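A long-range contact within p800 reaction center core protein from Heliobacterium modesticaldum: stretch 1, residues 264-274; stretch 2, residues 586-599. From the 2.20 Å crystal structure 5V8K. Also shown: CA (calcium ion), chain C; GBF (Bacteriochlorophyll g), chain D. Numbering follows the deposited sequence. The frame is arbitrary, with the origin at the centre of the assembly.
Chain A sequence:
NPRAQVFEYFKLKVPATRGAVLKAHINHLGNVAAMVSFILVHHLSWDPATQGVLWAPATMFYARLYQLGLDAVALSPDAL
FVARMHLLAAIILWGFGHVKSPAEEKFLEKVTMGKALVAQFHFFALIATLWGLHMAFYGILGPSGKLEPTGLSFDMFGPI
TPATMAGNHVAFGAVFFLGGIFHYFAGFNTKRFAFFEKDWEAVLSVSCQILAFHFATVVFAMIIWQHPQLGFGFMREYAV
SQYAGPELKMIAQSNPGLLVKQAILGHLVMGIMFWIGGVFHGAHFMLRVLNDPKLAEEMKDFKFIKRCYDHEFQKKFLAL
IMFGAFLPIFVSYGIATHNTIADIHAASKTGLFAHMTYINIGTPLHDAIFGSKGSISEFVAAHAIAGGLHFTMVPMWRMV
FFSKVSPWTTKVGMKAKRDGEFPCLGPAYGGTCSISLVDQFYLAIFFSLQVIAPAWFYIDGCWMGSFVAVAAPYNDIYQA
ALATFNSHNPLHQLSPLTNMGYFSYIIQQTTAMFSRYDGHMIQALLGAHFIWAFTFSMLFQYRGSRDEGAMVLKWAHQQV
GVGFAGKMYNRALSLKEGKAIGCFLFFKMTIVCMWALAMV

Stretch 1, residues 264-274: ILGHLVMGIMF
Stretch 2, residues 586-599: FFKMTIVCMWALAM

Both stretches are helical and run nearly antiparallel, at 159° between N-to-C directions, with axes 11.2 Å apart at closest approach. Register is set by Leu265 opposite Trp595 (CA-CA 7.8 Å) and Val269 opposite Ile591 (CA-CA 8.1 Å). Most backbone hydrogen bonds join N of residue i+4 to O of residue i, such as Val269 N to Leu265 O (3.0 Å) and Trp595 N to Ile591 O (2.8 Å). No hydrogen bond crosses the contact, which is mostly apolar and buries 410 Å² in total. Leu265, with chi1 t and chi2 p, is the most covered residue: its CD2 lies 3.8 Å from Trp595 CE3, 4.2 Å from Ala598 CB and 4.3 Å from Met594 CB. Trp595 starts sideways, but chi1 -168° and chi2 -97° bring its indole nearer; CZ3 comes to 4.4 Å from Gly266 N, at the ring edge, while GBF CBA lies over one face. Gly266 has no side chain, and an ideal CB there would clash with GBF O1D at 2.1 Å. Val269 (chi1 t) spreads its methyls, CG1 4.0 Å from Phe587 CE2 and CG2 4.0 Å from Ile591 CD1; Ile591 is m, m (-62°, -44°). Phe587 (t, chi2 76°) also meets Met273, whose m, t, p chain sets CG 4.1 Å from Phe587 CE2. Lys588 likewise starts sideways, but m, m, t, t carries NZ to 3.7 Å from Met273 SD and 4.1 Å from Val269 CG1. Lys588 NZ donates to water 1 (2.7 Å), whose oxygen binds GBF MG at 2.5 Å, so the buried amine links helix to pigment through a ligated water. Met270 CA-CB points away from the partner helix; m, m and chi3 -146° place CE 3.2 Å from GBF ND. Thr590 (m) turns OG1 back to its own helix, donating to Phe586 O (3.0 Å). Near the other end of stretch 2, Leu597 O binds calcium at 2.4 Å.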

# COMPACT_ATOMS: atom_id res chain seq x y z
N ILE A 264 14.82 16.26 14.07
CA ILE A 264 13.47 16.21 14.63
C ILE A 264 12.79 14.91 14.24
O ILE A 264 12.19 14.23 15.07
CB ILE A 264 12.67 17.44 14.16
CG1 ILE A 264 13.14 18.66 14.92
CG2 ILE A 264 11.15 17.22 14.36
CD1 ILE A 264 12.60 19.94 14.40
N LEU A 265 12.87 14.55 12.97
CA LEU A 265 12.23 13.34 12.52
C LEU A 265 12.82 12.13 13.22
O LEU A 265 12.08 11.25 13.66
CB LEU A 265 12.30 13.21 11.01
CG LEU A 265 11.61 11.98 10.41
CD1 LEU A 265 10.08 11.90 10.77
CD2 LEU A 265 11.80 11.96 8.94
N GLY A 266 14.15 12.11 13.39
CA GLY A 266 14.77 11.04 14.15
C GLY A 266 14.25 10.92 15.56
O GLY A 266 13.99 9.82 16.05
N HIS A 267 14.08 12.05 16.25
CA HIS A 267 13.66 12.01 17.65
C HIS A 267 12.16 11.76 17.80
O HIS A 267 11.73 11.15 18.78
CB HIS A 267 14.06 13.29 18.37
CG HIS A 267 15.53 13.36 18.63
ND1 HIS A 267 16.44 13.71 17.65
CD2 HIS A 267 16.26 13.05 19.73
CE1 HIS A 267 17.67 13.64 18.15
NE2 HIS A 267 17.58 13.23 19.40
N LEU A 268 11.36 12.21 16.83
CA LEU A 268 9.94 11.87 16.81
C LEU A 268 9.73 10.37 16.66
O LEU A 268 8.94 9.76 17.39
CB LEU A 268 9.27 12.62 15.65
CG LEU A 268 7.87 12.22 15.32
CD1 LEU A 268 7.02 12.40 16.55
CD2 LEU A 268 7.39 13.04 14.13
N VAL A 269 10.43 9.82 15.71
CA VAL A 269 10.28 8.41 15.40
C VAL A 269 10.78 7.53 16.59
O VAL A 269 10.13 6.62 17.06
CB VAL A 269 10.96 7.93 14.09
CG1 VAL A 269 10.90 6.43 13.95
CG2 VAL A 269 10.44 8.65 12.86
N MET A 270 11.95 7.86 17.11
CA MET A 270 12.54 7.07 18.20
C MET A 270 11.68 7.21 19.46
O MET A 270 11.58 6.33 20.26
CB MET A 270 14.02 7.42 18.54
CG MET A 270 15.04 7.10 17.48
SD MET A 270 15.29 5.34 17.38
CE MET A 270 17.00 5.24 16.96
N GLY A 271 11.17 8.40 19.68
CA GLY A 271 10.31 8.62 20.83
C GLY A 271 9.05 7.78 20.77
O GLY A 271 8.66 7.14 21.75
N ILE A 272 8.42 7.71 19.60
CA ILE A 272 7.23 6.88 19.44
C ILE A 272 7.58 5.43 19.72
O ILE A 272 6.82 4.68 20.35
CB ILE A 272 6.64 7.04 18.03
CG1 ILE A 272 6.06 8.45 17.83
CG2 ILE A 272 5.59 5.97 17.75
CD1 ILE A 272 4.93 8.83 18.71
N MET A 273 8.74 5.03 19.21
CA MET A 273 9.20 3.64 19.34
C MET A 273 9.43 3.28 20.85
O MET A 273 9.11 2.20 21.32
CB MET A 273 10.45 3.26 18.47
CG MET A 273 10.24 3.18 16.98
SD MET A 273 11.76 3.36 16.05
CE MET A 273 12.65 1.88 16.43
N PHE A 274 10.02 4.18 21.61
CA PHE A 274 10.25 3.91 23.03
C PHE A 274 8.95 3.98 23.83
O PHE A 274 8.80 3.26 24.83
CB PHE A 274 11.27 4.88 23.62
CG PHE A 274 12.71 4.45 23.43
CD1 PHE A 274 13.27 3.53 24.29
CD2 PHE A 274 13.48 4.95 22.39
CE1 PHE A 274 14.58 3.11 24.12
CE2 PHE A 274 14.78 4.53 22.22
CZ PHE A 274 15.33 3.61 23.09
N PHE A 586 7.43 -2.73 7.43
CA PHE A 586 6.36 -1.87 6.97
C PHE A 586 6.55 -0.47 7.54
O PHE A 586 6.61 0.53 6.81
CB PHE A 586 5.00 -2.49 7.39
CG PHE A 586 3.82 -1.80 6.89
CD1 PHE A 586 3.42 -0.61 7.42
CD2 PHE A 586 3.07 -2.37 5.90
CE1 PHE A 586 2.26 0.02 6.98
CE2 PHE A 586 1.90 -1.77 5.44
CZ PHE A 586 1.51 -0.55 5.98
N PHE A 587 6.77 -0.48 8.82
CA PHE A 587 7.00 0.74 9.60
C PHE A 587 8.30 1.50 9.14
O PHE A 587 8.29 2.65 8.83
CB PHE A 587 7.09 0.51 11.12
CG PHE A 587 7.24 1.78 11.94
CD1 PHE A 587 6.17 2.62 12.16
CD2 PHE A 587 8.45 2.12 12.54
CE1 PHE A 587 6.31 3.74 12.91
CE2 PHE A 587 8.57 3.25 13.28
CZ PHE A 587 7.50 4.05 13.48
N LYS A 588 9.41 0.80 9.07
CA LYS A 588 10.68 1.44 8.73
C LYS A 588 10.74 1.87 7.27
O LYS A 588 11.36 2.88 6.95
CB LYS A 588 11.86 0.53 9.06
CG LYS A 588 12.19 0.52 10.55
CD LYS A 588 12.56 1.95 11.04
CE LYS A 588 13.00 2.04 12.49
NZ LYS A 588 13.45 3.49 12.74
N MET A 589 10.16 1.09 6.35
CA MET A 589 10.16 1.55 4.96
C MET A 589 9.31 2.80 4.77
O MET A 589 9.64 3.66 3.94
CB MET A 589 9.71 0.44 4.02
CG MET A 589 10.68 -0.73 3.87
SD MET A 589 12.33 -0.27 3.32
CE MET A 589 13.11 -0.35 4.87
N THR A 590 8.23 2.94 5.54
CA THR A 590 7.50 4.20 5.55
C THR A 590 8.40 5.33 6.03
O THR A 590 8.46 6.41 5.42
CB THR A 590 6.27 4.09 6.43
OG1 THR A 590 5.38 3.07 5.94
CG2 THR A 590 5.58 5.40 6.47
N ILE A 591 9.14 5.09 7.11
CA ILE A 591 10.05 6.10 7.64
C ILE A 591 11.15 6.45 6.62
O ILE A 591 11.56 7.61 6.52
CB ILE A 591 10.64 5.62 8.99
CG1 ILE A 591 9.55 5.42 10.06
CG2 ILE A 591 11.64 6.65 9.52
CD1 ILE A 591 8.52 6.50 10.14
N VAL A 592 11.64 5.47 5.85
CA VAL A 592 12.66 5.75 4.82
C VAL A 592 12.12 6.75 3.81
O VAL A 592 12.82 7.67 3.37
CB VAL A 592 13.10 4.46 4.10
CG1 VAL A 592 13.80 4.79 2.78
CG2 VAL A 592 13.99 3.61 5.00
N CYS A 593 10.86 6.56 3.41
CA CYS A 593 10.24 7.44 2.43
C CYS A 593 10.14 8.86 2.99
O CYS A 593 10.48 9.84 2.30
CB CYS A 593 8.87 6.89 2.07
SG CYS A 593 8.94 5.38 1.04
N MET A 594 9.78 8.97 4.27
CA MET A 594 9.69 10.27 4.92
C MET A 594 11.07 10.88 5.08
O MET A 594 11.23 12.09 4.97
CB MET A 594 8.99 10.13 6.28
CG MET A 594 7.51 9.72 6.15
SD MET A 594 6.79 9.54 7.77
CE MET A 594 6.41 11.24 7.91
N TRP A 595 12.08 10.04 5.32
CA TRP A 595 13.46 10.50 5.36
C TRP A 595 13.88 11.13 4.02
O TRP A 595 14.51 12.18 4.00
CB TRP A 595 14.37 9.36 5.75
CG TRP A 595 15.70 9.92 6.07
CD1 TRP A 595 16.78 9.99 5.25
CD2 TRP A 595 16.06 10.58 7.28
NE1 TRP A 595 17.81 10.64 5.89
CE2 TRP A 595 17.40 11.00 7.14
CE3 TRP A 595 15.38 10.84 8.48
CZ2 TRP A 595 18.05 11.70 8.13
CZ3 TRP A 595 16.04 11.53 9.46
CH2 TRP A 595 17.37 11.95 9.29
N ALA A 596 13.48 10.54 2.89
CA ALA A 596 13.68 11.20 1.60
C ALA A 596 13.13 12.61 1.59
O ALA A 596 13.79 13.54 1.11
CB ALA A 596 13.05 10.37 0.50
N LEU A 597 11.91 12.79 2.10
CA LEU A 597 11.32 14.11 2.21
C LEU A 597 12.13 15.01 3.12
O LEU A 597 12.12 16.24 2.92
CB LEU A 597 9.86 14.03 2.75
CG LEU A 597 8.83 13.33 1.91
CD1 LEU A 597 7.55 13.17 2.71
CD2 LEU A 597 8.61 14.14 0.66
N ALA A 598 12.76 14.46 4.15
CA ALA A 598 13.62 15.26 5.04
C ALA A 598 14.97 15.62 4.42
O ALA A 598 15.65 16.52 4.93
CB ALA A 598 13.85 14.50 6.34
N MET A 599 15.34 14.98 3.32
CA MET A 599 16.64 15.22 2.68
C MET A 599 16.60 16.33 1.64
O MET A 599 17.67 16.86 1.29
CB MET A 599 17.14 13.94 2.03
CG MET A 599 17.65 12.93 3.04
SD MET A 599 19.00 13.47 4.15
CE MET A 599 20.42 13.30 3.05
CA CA C . 11.59 18.54 2.77
MG GBF D . 17.49 4.01 12.98
CHA GBF D . 18.72 7.19 13.88
CHB GBF D . 15.82 5.44 10.51
CHC GBF D . 17.23 0.79 11.65
CHD GBF D . 19.73 2.67 15.48
NA GBF D . 17.11 5.90 12.48
C1A GBF D . 17.60 7.09 12.87
C2A GBF D . 17.02 8.36 12.28
C3A GBF D . 16.09 7.73 11.23
C4A GBF D . 16.36 6.26 11.43
CMA GBF D . 14.59 8.04 11.46
CAA GBF D . 17.98 9.42 11.71
CBA GBF D . 18.94 8.94 10.59
CGA GBF D . 20.00 7.99 11.11
O1A GBF D . 20.82 8.31 11.96
O2A GBF D . 19.94 6.58 10.77
NB GBF D . 16.67 3.24 11.28
C1B GBF D . 15.96 3.95 10.40
C2B GBF D . 15.53 3.10 9.39
C3B GBF D . 15.94 1.80 9.73
C4B GBF D . 16.61 1.94 10.94
CMB GBF D . 14.76 3.55 8.18
CAB GBF D . 15.72 0.52 8.99
CBB GBF D . 15.24 0.34 7.78
NC GBF D . 18.30 2.18 13.46
C1C GBF D . 18.06 1.01 12.85
C2C GBF D . 18.65 -0.31 13.26
C3C GBF D . 19.34 0.40 14.36
C4C GBF D . 19.12 1.78 14.46
CMC GBF D . 17.56 -1.29 13.66
CAC GBF D . 20.22 -0.30 15.33
CBC GBF D . 20.47 -1.78 15.25
ND GBF D . 18.78 4.62 14.39
C1D GBF D . 19.64 4.12 15.27
C2D GBF D . 20.68 5.05 16.06
C3D GBF D . 20.16 6.16 15.39
C4D GBF D . 19.12 5.97 14.44
CMD GBF D . 21.76 4.82 17.07
CAD GBF D . 20.38 7.61 15.47
OBD GBF D . 21.27 8.32 16.05
CBD GBF D . 19.38 8.31 14.60
CGD GBF D . 18.42 9.19 15.38
O1D GBF D . 17.93 10.17 14.86
O2D GBF D . 18.02 8.91 16.75
CED GBF D . 17.28 9.90 17.47
C1 GBF D . 20.91 5.66 11.28
C2 GBF D . 20.53 4.32 10.70
C3 GBF D . 21.04 3.15 11.16
C4 GBF D . 22.03 3.14 12.31
C5 GBF D . 20.62 1.83 10.53
C6 GBF D . 19.80 1.95 9.22
C7 GBF D . 19.62 0.56 8.64
C8 GBF D . 20.10 0.17 7.43
C9 GBF D . 20.84 1.11 6.53
C10 GBF D . 19.90 -1.27 6.99
C11 GBF D . 18.50 -1.53 6.52
C12 GBF D . 18.36 -2.98 6.12
C13 GBF D . 17.16 -3.48 5.75
C14 GBF D . 17.00 -4.92 5.35
C15 GBF D . 15.93 -2.60 5.72
O HOH W 1 15.48 3.71 14.49
O HOH W 2 11.22 20.85 2.51
O HOH W 3 12.78 19.25 4.87